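Local structure of lipase (Rhizopus niveus, 1LGY) at residues Q15-Y20 with Q197-K202; A21-T26 with N64-R69; I76-R81 with L152-D157. The protein hydrolyses the ester bonds of triglycerides and of the partial glycerides derived from them, with strong preference for positions 1 and 3. All coordinates share one frame; numbering follows the deposited sequence.

Interaction 1: Q15-Y20 with Q197-K202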
ATOM      1  N   GLN A  15      -2.834  -6.197 -15.580  1.00 19.22           N
ATOM      2  CA  GLN A  15      -1.827  -5.281 -16.024  1.00 19.47           C
ATOM      3  C   GLN A  15      -1.757  -4.109 -15.108  1.00 19.39           C
ATOM      4  O   GLN A  15      -0.665  -3.634 -14.807  1.00 18.60           O
ATOM      5  CB  GLN A  15      -2.138  -4.774 -17.406  1.00 25.68           C
ATOM      6  CG  GLN A  15      -1.475  -5.690 -18.415  1.00 35.03           C
ATOM      7  CD  GLN A  15      -2.331  -5.964 -19.640  1.00 39.26           C
ATOM      8  OE1 GLN A  15      -2.479  -5.126 -20.533  1.00 39.12           O
ATOM      9  NE2 GLN A  15      -2.899  -7.174 -19.699  1.00 42.16           N
ATOM     10  N   GLU A  16      -2.925  -3.654 -14.662  1.00 18.60           N
ATOM     11  CA  GLU A  16      -2.960  -2.505 -13.781  1.00 18.38           C
ATOM     12  C   GLU A  16      -2.360  -2.866 -12.445  1.00 17.02           C
ATOM     13  O   GLU A  16      -1.554  -2.113 -11.932  1.00 18.20           O
ATOM     14  CB  GLU A  16      -4.361  -2.034 -13.523  1.00 21.16           C
ATOM     15  CG  GLU A  16      -4.449  -0.511 -13.637  1.00 29.29           C
ATOM     16  CD  GLU A  16      -5.463   0.177 -12.697  1.00 32.82           C
ATOM     17  OE1 GLU A  16      -6.464  -0.440 -12.272  1.00 28.28           O
ATOM     18  OE2 GLU A  16      -5.225   1.365 -12.397  1.00 36.15           O
ATOM     19  N   PHE A  17      -2.749  -4.003 -11.878  1.00 17.26           N
ATOM     20  CA  PHE A  17      -2.247  -4.473 -10.596  1.00 17.45           C
ATOM     21  C   PHE A  17      -0.756  -4.792 -10.713  1.00 20.23           C
ATOM     22  O   PHE A  17      -0.057  -4.825  -9.689  1.00 20.31           O
ATOM     23  CB  PHE A  17      -2.992  -5.734 -10.184  1.00 14.54           C
ATOM     24  CG  PHE A  17      -4.505  -5.670  -9.896  1.00 11.76           C
ATOM     25  CD1 PHE A  17      -5.109  -4.580  -9.261  1.00 15.57           C
ATOM     26  CD2 PHE A  17      -5.285  -6.771 -10.192  1.00  9.83           C
ATOM     27  CE1 PHE A  17      -6.461  -4.614  -8.925  1.00 15.07           C
ATOM     28  CE2 PHE A  17      -6.631  -6.811  -9.863  1.00 10.02           C
ATOM     29  CZ  PHE A  17      -7.224  -5.736  -9.226  1.00 15.63           C
ATOM     30  N   THR A  18      -0.225  -5.049 -11.938  1.00 18.14           N
ATOM     31  CA  THR A  18       1.178  -5.377 -12.001  1.00 16.99           C
ATOM     32  C   THR A  18       1.972  -4.094 -12.006  1.00 18.66           C
ATOM     33  O   THR A  18       3.026  -4.048 -11.379  1.00 17.07           O
ATOM     34  CB  THR A  18       1.563  -6.164 -13.229  1.00 18.93           C
ATOM     35  OG1 THR A  18       0.738  -7.311 -13.254  1.00 21.97           O
ATOM     36  CG2 THR A  18       3.020  -6.665 -13.178  1.00 15.68           C
ATOM     37  N   LYS A  19       1.436  -3.029 -12.633  1.00 18.67           N
ATOM     38  CA  LYS A  19       2.099  -1.742 -12.750  1.00 15.09           C
ATOM     39  C   LYS A  19       2.385  -1.209 -11.384  1.00 16.32           C
ATOM     40  O   LYS A  19       3.466  -0.682 -11.159  1.00 21.53           O
ATOM     41  CB  LYS A  19       1.225  -0.727 -13.505  1.00 15.14           C
ATOM     42  CG  LYS A  19       1.725   0.694 -13.508  1.00 10.13           C
ATOM     43  CD  LYS A  19       1.000   1.339 -14.646  1.00 17.37           C
ATOM     44  CE  LYS A  19       1.596   2.707 -14.961  1.00 19.42           C
ATOM     45  NZ  LYS A  19       0.798   3.752 -14.351  1.00 23.50           N
ATOM     46  N   TYR A  20       1.439  -1.409 -10.467  1.00 17.64           N
ATOM     47  CA  TYR A  20       1.614  -0.903  -9.137  1.00 15.10           C
ATOM     48  C   TYR A  20       2.431  -1.762  -8.220  1.00 16.41           C
ATOM     49  O   TYR A  20       3.032  -1.220  -7.292  1.00 20.45           O
ATOM     50  CB  TYR A  20       0.264  -0.645  -8.566  1.00 15.50           C
ATOM     51  CG  TYR A  20      -0.368   0.480  -9.354  1.00 10.33           C
ATOM     52  CD1 TYR A  20       0.274   1.705  -9.457  1.00 14.61           C
ATOM     53  CD2 TYR A  20      -1.561   0.274 -10.006  1.00 15.59           C
ATOM     54  CE1 TYR A  20      -0.261   2.731 -10.219  1.00 10.81           C
ATOM     55  CE2 TYR A  20      -2.108   1.293 -10.762  1.00 12.02           C
ATOM     56  CZ  TYR A  20      -1.447   2.508 -10.863  1.00 15.40           C
ATOM     57  OH  TYR A  20      -1.982   3.514 -11.646  1.00 22.91           O
ATOM     58  N   GLN A 197      -7.370  -1.145  -3.651  1.00 13.57           N
ATOM     59  CA  GLN A 197      -7.187  -2.440  -4.242  1.00  9.55           C
ATOM     60  C   GLN A 197      -6.123  -3.207  -3.469  1.00 13.34           C
ATOM     61  O   GLN A 197      -4.961  -2.845  -3.634  1.00 15.69           O
ATOM     62  CB  GLN A 197      -6.727  -2.259  -5.652  1.00 15.66           C
ATOM     63  CG  GLN A 197      -7.682  -1.591  -6.612  1.00 18.67           C
ATOM     64  CD  GLN A 197      -8.842  -2.485  -6.993  1.00 20.53           C
ATOM     65  OE1 GLN A 197      -8.711  -3.712  -7.103  1.00 17.49           O
ATOM     66  NE2 GLN A 197     -10.003  -1.853  -7.197  1.00 21.63           N
ATOM     67  N   ARG A 198      -6.430  -4.256  -2.661  1.00  9.53           N
ATOM     68  CA  ARG A 198      -5.441  -5.023  -1.958  1.00 11.43           C
ATOM     69  C   ARG A 198      -5.095  -6.294  -2.720  1.00 10.80           C
ATOM     70  O   ARG A 198      -5.899  -7.229  -2.716  1.00 13.45           O
ATOM     71  CB  ARG A 198      -5.895  -5.492  -0.576  1.00  5.61           C
ATOM     72  CG  ARG A 198      -6.553  -4.473   0.279  1.00 12.10           C
ATOM     73  CD  ARG A 198      -6.958  -5.034   1.600  1.00 10.02           C
ATOM     74  NE  ARG A 198      -8.020  -6.030   1.514  1.00 15.83           N
ATOM     75  CZ  ARG A 198      -7.776  -7.343   1.714  1.00 18.51           C
ATOM     76  NH1 ARG A 198      -6.532  -7.772   1.982  1.00 12.42           N
ATOM     77  NH2 ARG A 198      -8.776  -8.240   1.723  1.00 14.84           N
ATOM     78  N   THR A 199      -3.952  -6.374  -3.404  1.00 11.37           N
ATOM     79  CA  THR A 199      -3.533  -7.625  -4.010  1.00 11.79           C
ATOM     80  C   THR A 199      -2.794  -8.429  -2.954  1.00 12.09           C
ATOM     81  O   THR A 199      -2.090  -7.852  -2.125  1.00 15.25           O
ATOM     82  CB  THR A 199      -2.567  -7.449  -5.198  1.00 14.38           C
ATOM     83  OG1 THR A 199      -3.251  -6.809  -6.258  1.00  6.74           O
ATOM     84  CG2 THR A 199      -2.085  -8.801  -5.744  1.00 11.44           C
ATOM     85  N   VAL A 200      -3.020  -9.752  -2.930  1.00 14.67           N
ATOM     86  CA  VAL A 200      -2.263 -10.692  -2.102  1.00 15.14           C
ATOM     87  C   VAL A 200      -1.962 -11.900  -2.990  1.00 19.80           C
ATOM     88  O   VAL A 200      -2.790 -12.391  -3.744  1.00 17.12           O
ATOM     89  CB  VAL A 200      -3.024 -11.149  -0.766  1.00 12.22           C
ATOM     90  CG1 VAL A 200      -4.393 -10.537  -0.719  1.00 12.26           C
ATOM     91  CG2 VAL A 200      -3.074 -12.675  -0.613  1.00 12.74           C
ATOM     92  N   HIS A 201      -0.715 -12.366  -2.860  1.00 22.44           N
ATOM     93  CA  HIS A 201      -0.178 -13.426  -3.667  1.00 25.07           C
ATOM     94  C   HIS A 201      -0.102 -14.729  -2.927  1.00 27.58           C
ATOM     95  O   HIS A 201       0.652 -14.941  -1.973  1.00 26.11           O
ATOM     96  CB  HIS A 201       1.185 -12.975  -4.131  1.00 26.03           C
ATOM     97  CG  HIS A 201       2.055 -14.008  -4.777  1.00 25.29           C
ATOM     98  ND1 HIS A 201       2.002 -14.464  -6.009  1.00 26.31           N
ATOM     99  CD2 HIS A 201       3.072 -14.638  -4.122  1.00 24.32           C
ATOM    100  CE1 HIS A 201       2.958 -15.348  -6.113  1.00 26.75           C
ATOM    101  NE2 HIS A 201       3.593 -15.444  -4.971  1.00 23.73           N
ATOM    102  N   LYS A 202      -0.917 -15.600  -3.508  1.00 29.98           N
ATOM    103  CA  LYS A 202      -1.058 -16.965  -3.071  1.00 32.20           C
ATOM    104  C   LYS A 202      -1.143 -17.053  -1.529  1.00 31.61           C
ATOM    105  O   LYS A 202      -1.997 -16.424  -0.891  1.00 28.85           O
ATOM    106  CB  LYS A 202       0.140 -17.770  -3.695  1.00 31.49           C
ATOM    107  CG  LYS A 202       0.427 -17.525  -5.186  1.00 37.43           C
ATOM    108  CD  LYS A 202       1.204 -18.575  -6.019  1.00 36.43           C
ATOM    109  CE  LYS A 202       2.603 -18.933  -5.499  1.00 42.04           C
ATOM    110  NZ  LYS A 202       3.449 -19.605  -6.491  1.00 40.33           N
TER
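F17 and Q197 both set CG beside the backbone N and anti to the carbonyl carbon, with chi1 of -64° in each, and this sends the phenyl ring off helix 11-26 toward strand 196-201 and the glutamine chain off the strand toward the ring. Q197 then bends at chi2 (-73°), which folds its amide back along the rim of the ring. The two side chains cross at about a right angle, while ring and amide planes differ by only 32°. Q197 CG lies in the ring plane at the edge, and Q197 OE1 sits near that plane, 3.0 Å from F17 CE1 and 3.3 Å from F17 CZ. The amide oxygen therefore meets ring carbons at the rim, a close polar contact rather than a hydrogen bond. T199 comes from another direction: its OG1 stands over one face of the F17 ring, displaced toward the rim and 4.0 Å from F17 CG. That hydroxyl has its polar partner elsewhere, in a hydrogen bond with S223 OG on the adjacent strand 221-227, so what it brings to the ring is packing. F17 also touches S223, and F173 of strand 170-175 meets Q197 on the other flank of the strand. The backbones come closest at F17 and T199, whose CA atoms are 7.4 Å apart. F17, alongside Y20 and E16, which touch F173, thus helps to seat an N-terminal helix on the parallel part of the central sheet, the α/β-hydrolase core, on a strand whose C-terminal end leads to the catalytic acid D204.

Interaction 2: A21-T26 with N64-R69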
ATOM      1  N   ALA A  21       2.522  -3.070  -8.444  1.00 11.93           N
ATOM      2  CA  ALA A  21       3.418  -3.867  -7.669  1.00  5.51           C
ATOM      3  C   ALA A  21       4.831  -3.456  -8.054  1.00 11.78           C
ATOM      4  O   ALA A  21       5.668  -3.197  -7.200  1.00 15.29           O
ATOM      5  CB  ALA A  21       3.166  -5.282  -8.011  1.00 13.29           C
ATOM      6  N   GLY A  22       5.090  -3.242  -9.351  1.00 15.77           N
ATOM      7  CA  GLY A  22       6.379  -2.768  -9.862  1.00 12.32           C
ATOM      8  C   GLY A  22       6.830  -1.412  -9.315  1.00 11.97           C
ATOM      9  O   GLY A  22       8.032  -1.211  -9.095  1.00 14.57           O
ATOM     10  N   ILE A  23       5.910  -0.482  -9.048  1.00  6.11           N
ATOM     11  CA  ILE A  23       6.267   0.794  -8.487  1.00  3.13           C
ATOM     12  C   ILE A  23       6.521   0.583  -7.019  1.00  5.57           C
ATOM     13  O   ILE A  23       7.556   1.012  -6.537  1.00  6.46           O
ATOM     14  CB  ILE A  23       5.131   1.801  -8.713  1.00  6.46           C
ATOM     15  CG1 ILE A  23       4.968   2.027 -10.245  1.00  2.06           C
ATOM     16  CG2 ILE A  23       5.457   3.100  -7.996  1.00  3.11           C
ATOM     17  CD1 ILE A  23       4.070   3.174 -10.765  1.00  6.61           C
ATOM     18  N   ALA A  24       5.661  -0.134  -6.293  1.00  7.30           N
ATOM     19  CA  ALA A  24       5.959  -0.472  -4.900  1.00  9.78           C
ATOM     20  C   ALA A  24       7.333  -1.141  -4.760  1.00  7.26           C
ATOM     21  O   ALA A  24       8.013  -0.858  -3.791  1.00 11.43           O
ATOM     22  CB  ALA A  24       4.908  -1.405  -4.376  1.00  3.32           C
ATOM     23  N   ALA A  25       7.863  -1.836  -5.781  1.00  8.46           N
ATOM     24  CA  ALA A  25       9.171  -2.496  -5.650  1.00 10.24           C
ATOM     25  C   ALA A  25      10.382  -1.611  -5.718  1.00  8.13           C
ATOM     26  O   ALA A  25      11.452  -1.854  -5.173  1.00  8.02           O
ATOM     27  CB  ALA A  25       9.305  -3.541  -6.714  1.00 11.36           C
ATOM     28  N   THR A  26      10.133  -0.470  -6.328  1.00 12.90           N
ATOM     29  CA  THR A  26      11.147   0.546  -6.500  1.00 11.79           C
ATOM     30  C   THR A  26      11.551   1.157  -5.198  1.00  9.78           C
ATOM     31  O   THR A  26      12.688   1.593  -5.069  1.00  8.83           O
ATOM     32  CB  THR A  26      10.658   1.679  -7.438  1.00 15.50           C
ATOM     33  OG1 THR A  26       9.601   2.399  -6.809  1.00 15.77           O
ATOM     34  CG2 THR A  26      10.136   1.112  -8.729  1.00  7.67           C
ATOM     35  N   ASN A  64      10.581   4.204   4.868  1.00 14.58           N
ATOM     36  CA  ASN A  64      11.074   5.084   3.826  1.00 12.05           C
ATOM     37  C   ASN A  64       9.995   5.340   2.795  1.00 12.25           C
ATOM     38  O   ASN A  64       8.983   4.661   2.796  1.00 15.49           O
ATOM     39  CB  ASN A  64      12.256   4.481   3.160  1.00  9.60           C
ATOM     40  CG  ASN A  64      13.323   4.093   4.148  1.00  4.39           C
ATOM     41  OD1 ASN A  64      14.350   4.732   4.199  1.00  8.09           O
ATOM     42  ND2 ASN A  64      13.114   3.022   4.917  1.00 11.88           N
ATOM     43  N   GLY A  65      10.127   6.369   1.968  1.00  9.64           N
ATOM     44  CA  GLY A  65       9.115   6.609   0.977  1.00 13.18           C
ATOM     45  C   GLY A  65       9.550   7.668   0.008  1.00 13.88           C
ATOM     46  O   GLY A  65      10.631   8.230   0.151  1.00 19.43           O
ATOM     47  N   TYR A  66       8.747   8.002  -0.974  1.00 12.18           N
ATOM     48  CA  TYR A  66       9.105   9.101  -1.841  1.00  8.43           C
ATOM     49  C   TYR A  66       7.953   9.727  -2.580  1.00 12.18           C
ATOM     50  O   TYR A  66       6.937   9.077  -2.790  1.00 14.64           O
ATOM     51  CB  TYR A  66      10.107   8.642  -2.849  1.00 10.47           C
ATOM     52  CG  TYR A  66       9.666   7.556  -3.813  1.00  6.06           C
ATOM     53  CD1 TYR A  66       8.999   7.884  -4.998  1.00  7.60           C
ATOM     54  CD2 TYR A  66       9.990   6.228  -3.540  1.00  7.82           C
ATOM     55  CE1 TYR A  66       8.652   6.887  -5.918  1.00  8.71           C
ATOM     56  CE2 TYR A  66       9.652   5.223  -4.460  1.00  2.30           C
ATOM     57  CZ  TYR A  66       8.987   5.573  -5.630  1.00  9.10           C
ATOM     58  OH  TYR A  66       8.606   4.595  -6.509  1.00 18.19           O
ATOM     59  N   VAL A  67       8.038  10.989  -3.004  1.00 13.71           N
ATOM     60  CA  VAL A  67       6.967  11.576  -3.816  1.00 13.20           C
ATOM     61  C   VAL A  67       7.562  11.627  -5.225  1.00 12.44           C
ATOM     62  O   VAL A  67       8.725  11.989  -5.433  1.00  5.36           O
ATOM     63  CB  VAL A  67       6.616  12.991  -3.301  1.00 13.91           C
ATOM     64  CG1 VAL A  67       5.596  13.607  -4.226  1.00 13.32           C
ATOM     65  CG2 VAL A  67       5.983  12.927  -1.903  1.00 11.95           C
ATOM     66  N   LEU A  68       6.787  11.230  -6.216  1.00 12.44           N
ATOM     67  CA  LEU A  68       7.324  11.193  -7.563  1.00 14.58           C
ATOM     68  C   LEU A  68       6.316  11.855  -8.482  1.00 11.86           C
ATOM     69  O   LEU A  68       5.140  11.598  -8.270  1.00 17.51           O
ATOM     70  CB  LEU A  68       7.532   9.731  -7.897  1.00 13.88           C
ATOM     71  CG  LEU A  68       7.988   9.361  -9.297  1.00 13.29           C
ATOM     72  CD1 LEU A  68       9.491   9.361  -9.391  1.00 10.37           C
ATOM     73  CD2 LEU A  68       7.518   7.952  -9.619  1.00 15.55           C
ATOM     74  N   ARG A  69       6.639  12.741  -9.427  1.00 13.88           N
ATOM     75  CA  ARG A  69       5.655  13.252 -10.390  1.00 11.13           C
ATOM     76  C   ARG A  69       6.006  12.760 -11.793  1.00 14.18           C
ATOM     77  O   ARG A  69       7.151  12.486 -12.157  1.00 15.22           O
ATOM     78  CB  ARG A  69       5.649  14.759 -10.359  1.00 11.45           C
ATOM     79  CG  ARG A  69       4.533  15.400 -11.144  1.00 10.30           C
ATOM     80  CD  ARG A  69       4.827  16.851 -11.226  1.00 15.09           C
ATOM     81  NE  ARG A  69       5.943  17.081 -12.118  1.00 18.09           N
ATOM     82  CZ  ARG A  69       6.892  17.945 -11.801  1.00 21.46           C
ATOM     83  NH1 ARG A  69       6.874  18.651 -10.686  1.00 22.63           N
ATOM     84  NH2 ARG A  69       7.952  18.045 -12.568  1.00 24.50           N
TER
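Y66 brings its phenol end up to T26, whose OG1 lies in the plane of the ring at its edge and 3.7 Å from Y66 CE2. The two side chains cross at about a right angle. The hydroxyl of Y66 is assigned as donor to T26 OG1, but the modelled separation of 2.4 Å between Y66 OH and T26 OG1 is too short to be taken literally. T26 chi1 of 67° places OG1 between the backbone N and the carbonyl carbon, from where it also turns back to I23 O, three residues earlier; this second bond is modelled very short as well, so the connection from Y66 through T26 to I23 O is plausible but its lengths are doubtful. T26 N donates to the same carbonyl, 3.0 Å from I23 O. The arrangement joins helix 11-26 to strand 63-70, an antiparallel strand near one margin of the central α/β-hydrolase sheet, where the tyrosine spans the 9.9 Å between the CA atoms of T26 and Y66. I23 approaches Y66 crosswise, with CG2 3.8 Å from the tyrosine OH, so an apolar branch adjoins these polar groups. Q42 and C43 of helix 41-46 touch T26, and V79 on the neighbouring strand touches Y66 and I23.

Interaction 3: I76-R81 with L152-D157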
ATOM      1  N   ILE A  76       0.992  11.913  -9.553  1.00 13.86           N
ATOM      2  CA  ILE A  76       1.854  12.183  -8.437  1.00 16.52           C
ATOM      3  C   ILE A  76       1.693  10.915  -7.638  1.00 17.85           C
ATOM      4  O   ILE A  76       0.592  10.601  -7.189  1.00 19.06           O
ATOM      5  CB  ILE A  76       1.354  13.321  -7.579  1.00 14.72           C
ATOM      6  CG1 ILE A  76       1.209  14.548  -8.405  1.00 18.33           C
ATOM      7  CG2 ILE A  76       2.355  13.582  -6.455  1.00 21.42           C
ATOM      8  CD1 ILE A  76       0.182  15.424  -7.726  1.00 13.42           C
ATOM      9  N   TYR A  77       2.801  10.196  -7.492  1.00 16.58           N
ATOM     10  CA  TYR A  77       2.849   8.923  -6.799  1.00 12.13           C
ATOM     11  C   TYR A  77       3.363   9.103  -5.394  1.00  9.63           C
ATOM     12  O   TYR A  77       4.335   9.828  -5.249  1.00 13.65           O
ATOM     13  CB  TYR A  77       3.796   7.960  -7.510  1.00 17.73           C
ATOM     14  CG  TYR A  77       3.294   7.418  -8.844  1.00 20.38           C
ATOM     15  CD1 TYR A  77       2.408   6.340  -8.855  1.00 21.03           C
ATOM     16  CD2 TYR A  77       3.719   7.972 -10.046  1.00 19.41           C
ATOM     17  CE1 TYR A  77       1.940   5.816 -10.050  1.00 19.02           C
ATOM     18  CE2 TYR A  77       3.261   7.442 -11.254  1.00 23.27           C
ATOM     19  CZ  TYR A  77       2.377   6.375 -11.236  1.00 21.11           C
ATOM     20  OH  TYR A  77       1.905   5.857 -12.411  1.00 23.64           O
ATOM     21  N   LEU A  78       2.785   8.480  -4.366  1.00  4.85           N
ATOM     22  CA  LEU A  78       3.321   8.570  -3.023  1.00  6.84           C
ATOM     23  C   LEU A  78       3.643   7.101  -2.751  1.00 11.14           C
ATOM     24  O   LEU A  78       2.733   6.273  -2.859  1.00 12.13           O
ATOM     25  CB  LEU A  78       2.283   9.002  -2.085  1.00  5.67           C
ATOM     26  CG  LEU A  78       2.520   9.832  -0.827  1.00  9.47           C
ATOM     27  CD1 LEU A  78       1.274   9.603   0.025  1.00  2.29           C
ATOM     28  CD2 LEU A  78       3.799   9.490  -0.076  1.00  3.75           C
ATOM     29  N   VAL A  79       4.906   6.712  -2.451  1.00  9.14           N
ATOM     30  CA  VAL A  79       5.239   5.291  -2.353  1.00  7.38           C
ATOM     31  C   VAL A  79       5.881   5.052  -1.026  1.00  7.45           C
ATOM     32  O   VAL A  79       6.760   5.807  -0.643  1.00  6.63           O
ATOM     33  CB  VAL A  79       6.208   4.908  -3.513  1.00 11.81           C
ATOM     34  CG1 VAL A  79       6.745   3.489  -3.397  1.00  4.33           C
ATOM     35  CG2 VAL A  79       5.435   5.029  -4.825  1.00  9.12           C
ATOM     36  N   PHE A  80       5.516   3.984  -0.333  1.00 10.91           N
ATOM     37  CA  PHE A  80       6.131   3.664   0.963  1.00 11.91           C
ATOM     38  C   PHE A  80       6.715   2.268   1.057  1.00 12.55           C
ATOM     39  O   PHE A  80       6.406   1.376   0.273  1.00  7.33           O
ATOM     40  CB  PHE A  80       5.157   3.726   2.120  1.00 10.89           C
ATOM     41  CG  PHE A  80       4.500   5.055   2.398  1.00 12.61           C
ATOM     42  CD1 PHE A  80       3.338   5.385   1.721  1.00  6.81           C
ATOM     43  CD2 PHE A  80       5.064   5.938   3.330  1.00 10.44           C
ATOM     44  CE1 PHE A  80       2.732   6.605   1.969  1.00  5.95           C
ATOM     45  CE2 PHE A  80       4.430   7.155   3.558  1.00 14.28           C
ATOM     46  CZ  PHE A  80       3.269   7.492   2.880  1.00  6.31           C
ATOM     47  N   ARG A  81       7.575   2.107   2.080  1.00 14.15           N
ATOM     48  CA  ARG A  81       8.056   0.787   2.503  1.00 12.23           C
ATOM     49  C   ARG A  81       8.518   0.875   3.957  1.00 13.80           C
ATOM     50  O   ARG A  81       8.975   1.923   4.403  1.00 10.19           O
ATOM     51  CB  ARG A  81       9.251   0.303   1.704  1.00 12.48           C
ATOM     52  CG  ARG A  81      10.527   1.096   1.916  1.00 14.49           C
ATOM     53  CD  ARG A  81      11.690   0.327   1.398  1.00 13.37           C
ATOM     54  NE  ARG A  81      12.859   0.867   2.024  1.00 16.17           N
ATOM     55  CZ  ARG A  81      13.456   0.136   2.945  1.00 18.83           C
ATOM     56  NH1 ARG A  81      13.023  -1.060   3.306  1.00 23.65           N
ATOM     57  NH2 ARG A  81      14.532   0.596   3.527  1.00 24.93           N
ATOM     58  N   LEU A 152      -2.339   3.052   3.217  1.00 10.60           N
ATOM     59  CA  LEU A 152      -3.739   3.176   3.503  1.00  5.34           C
ATOM     60  C   LEU A 152      -3.989   4.315   4.463  1.00  7.55           C
ATOM     61  O   LEU A 152      -4.919   5.070   4.209  1.00 10.46           O
ATOM     62  CB  LEU A 152      -4.248   1.882   4.050  1.00  3.35           C
ATOM     63  CG  LEU A 152      -5.703   1.910   4.516  1.00  2.38           C
ATOM     64  CD1 LEU A 152      -6.641   2.300   3.409  1.00  2.17           C
ATOM     65  CD2 LEU A 152      -6.044   0.545   5.024  1.00  2.94           C
ATOM     66  N   LEU A 153      -3.151   4.527   5.480  1.00  8.75           N
ATOM     67  CA  LEU A 153      -3.324   5.618   6.431  1.00  5.52           C
ATOM     68  C   LEU A 153      -2.993   6.920   5.751  1.00  9.78           C
ATOM     69  O   LEU A 153      -3.490   7.969   6.174  1.00 13.26           O
ATOM     70  CB  LEU A 153      -2.393   5.471   7.614  1.00  3.62           C
ATOM     71  CG  LEU A 153      -2.681   4.275   8.528  1.00  9.53           C
ATOM     72  CD1 LEU A 153      -1.463   3.883   9.348  1.00  7.33           C
ATOM     73  CD2 LEU A 153      -3.835   4.660   9.419  1.00  2.37           C
ATOM     74  N   ALA A 154      -2.144   6.871   4.715  1.00  8.25           N
ATOM     75  CA  ALA A 154      -1.707   8.069   4.019  1.00  7.32           C
ATOM     76  C   ALA A 154      -2.842   8.555   3.125  1.00  9.82           C
ATOM     77  O   ALA A 154      -3.167   9.749   3.124  1.00 13.94           O
ATOM     78  CB  ALA A 154      -0.473   7.774   3.145  1.00  3.02           C
ATOM     79  N   GLY A 155      -3.496   7.639   2.387  1.00  7.95           N
ATOM     80  CA  GLY A 155      -4.567   8.020   1.489  1.00  6.71           C
ATOM     81  C   GLY A 155      -5.764   8.405   2.330  1.00  5.46           C
ATOM     82  O   GLY A 155      -6.596   9.183   1.891  1.00  3.01           O
ATOM     83  N   MET A 156      -5.905   7.845   3.532  1.00  3.12           N
ATOM     84  CA  MET A 156      -7.052   8.267   4.339  1.00  8.58           C
ATOM     85  C   MET A 156      -6.873   9.633   4.948  1.00  7.82           C
ATOM     86  O   MET A 156      -7.857  10.311   5.169  1.00 17.66           O
ATOM     87  CB  MET A 156      -7.339   7.290   5.483  1.00  8.10           C
ATOM     88  CG  MET A 156      -7.897   5.993   4.994  1.00  7.67           C
ATOM     89  SD  MET A 156      -9.477   6.332   4.222  1.00 12.05           S
ATOM     90  CE  MET A 156      -9.129   5.845   2.573  1.00  2.16           C
ATOM     91  N   ASP A 157      -5.653  10.066   5.226  1.00 10.47           N
ATOM     92  CA  ASP A 157      -5.331  11.325   5.870  1.00  9.98           C
ATOM     93  C   ASP A 157      -5.279  12.402   4.833  1.00 11.25           C
ATOM     94  O   ASP A 157      -5.552  13.545   5.152  1.00  9.82           O
ATOM     95  CB  ASP A 157      -3.973  11.219   6.540  1.00 15.87           C
ATOM     96  CG  ASP A 157      -3.569  12.419   7.363  1.00 13.36           C
ATOM     97  OD1 ASP A 157      -4.249  12.708   8.345  1.00 18.50           O
ATOM     98  OD2 ASP A 157      -2.567  13.034   7.030  1.00 16.85           O
TER
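F80 and L78 lie two residues apart on strand 75-81, and both direct their CB toward helix 146-161, where the single methyl of A154 meets them. The phenyl ring meets this methyl obliquely: F80 CE1 is 3.6 Å from A154 CB. F80 CZ follows at 3.8 Å from the same CB, so the methyl is nearest the CE1 and CZ atoms of F80. Chi1 of -61°, which puts F80 CG beside the backbone N and anti to the carbonyl carbon, carries the ring out to this position. L78 adds one branch, with CD1 4.0 Å from A154 CB. With so short a side chain at A154, helix and strand come to 8.7 Å between the CA atoms of L78 and A154. Y123 of helix 110-133 touches both L78 and A154, and V141 of strand 138-144 packs on both L78 and F80. Helix 146-161 is the one that follows nucleophile S145. Every atom pair across the contact is carbon to carbon, without a hydrogen bond, so cohesion here comes from dispersion and exclusion of water, and no directional bond fixes the orientation, which depends on surface fit and on the surrounding fold.

Helix 11-26 supplies one side of both interaction 1 and interaction 2, whose centres are 14 Å apart; their strands, 196-201 and 63-70, have three others between them in the sheet, consistent with the helix reaching across several strands. Strand 75-81 of interaction 3 joins the two: Y77 OH lies 3.1 Å from K19 NZ, a probable hydrogen bond, and Y77 CE1 is 3.5 Å from I23 CD1. It also pairs with strand 63-70, with N64 N 2.8 Å from R81 O. Y77 and V79 thus serve helix 11-26, while L78 and F80 serve helix 146-161. Interactions 1 and 3 lie near the triad (between side chains, T199 about 8 Å from D204, F80 about 9 Å from S145).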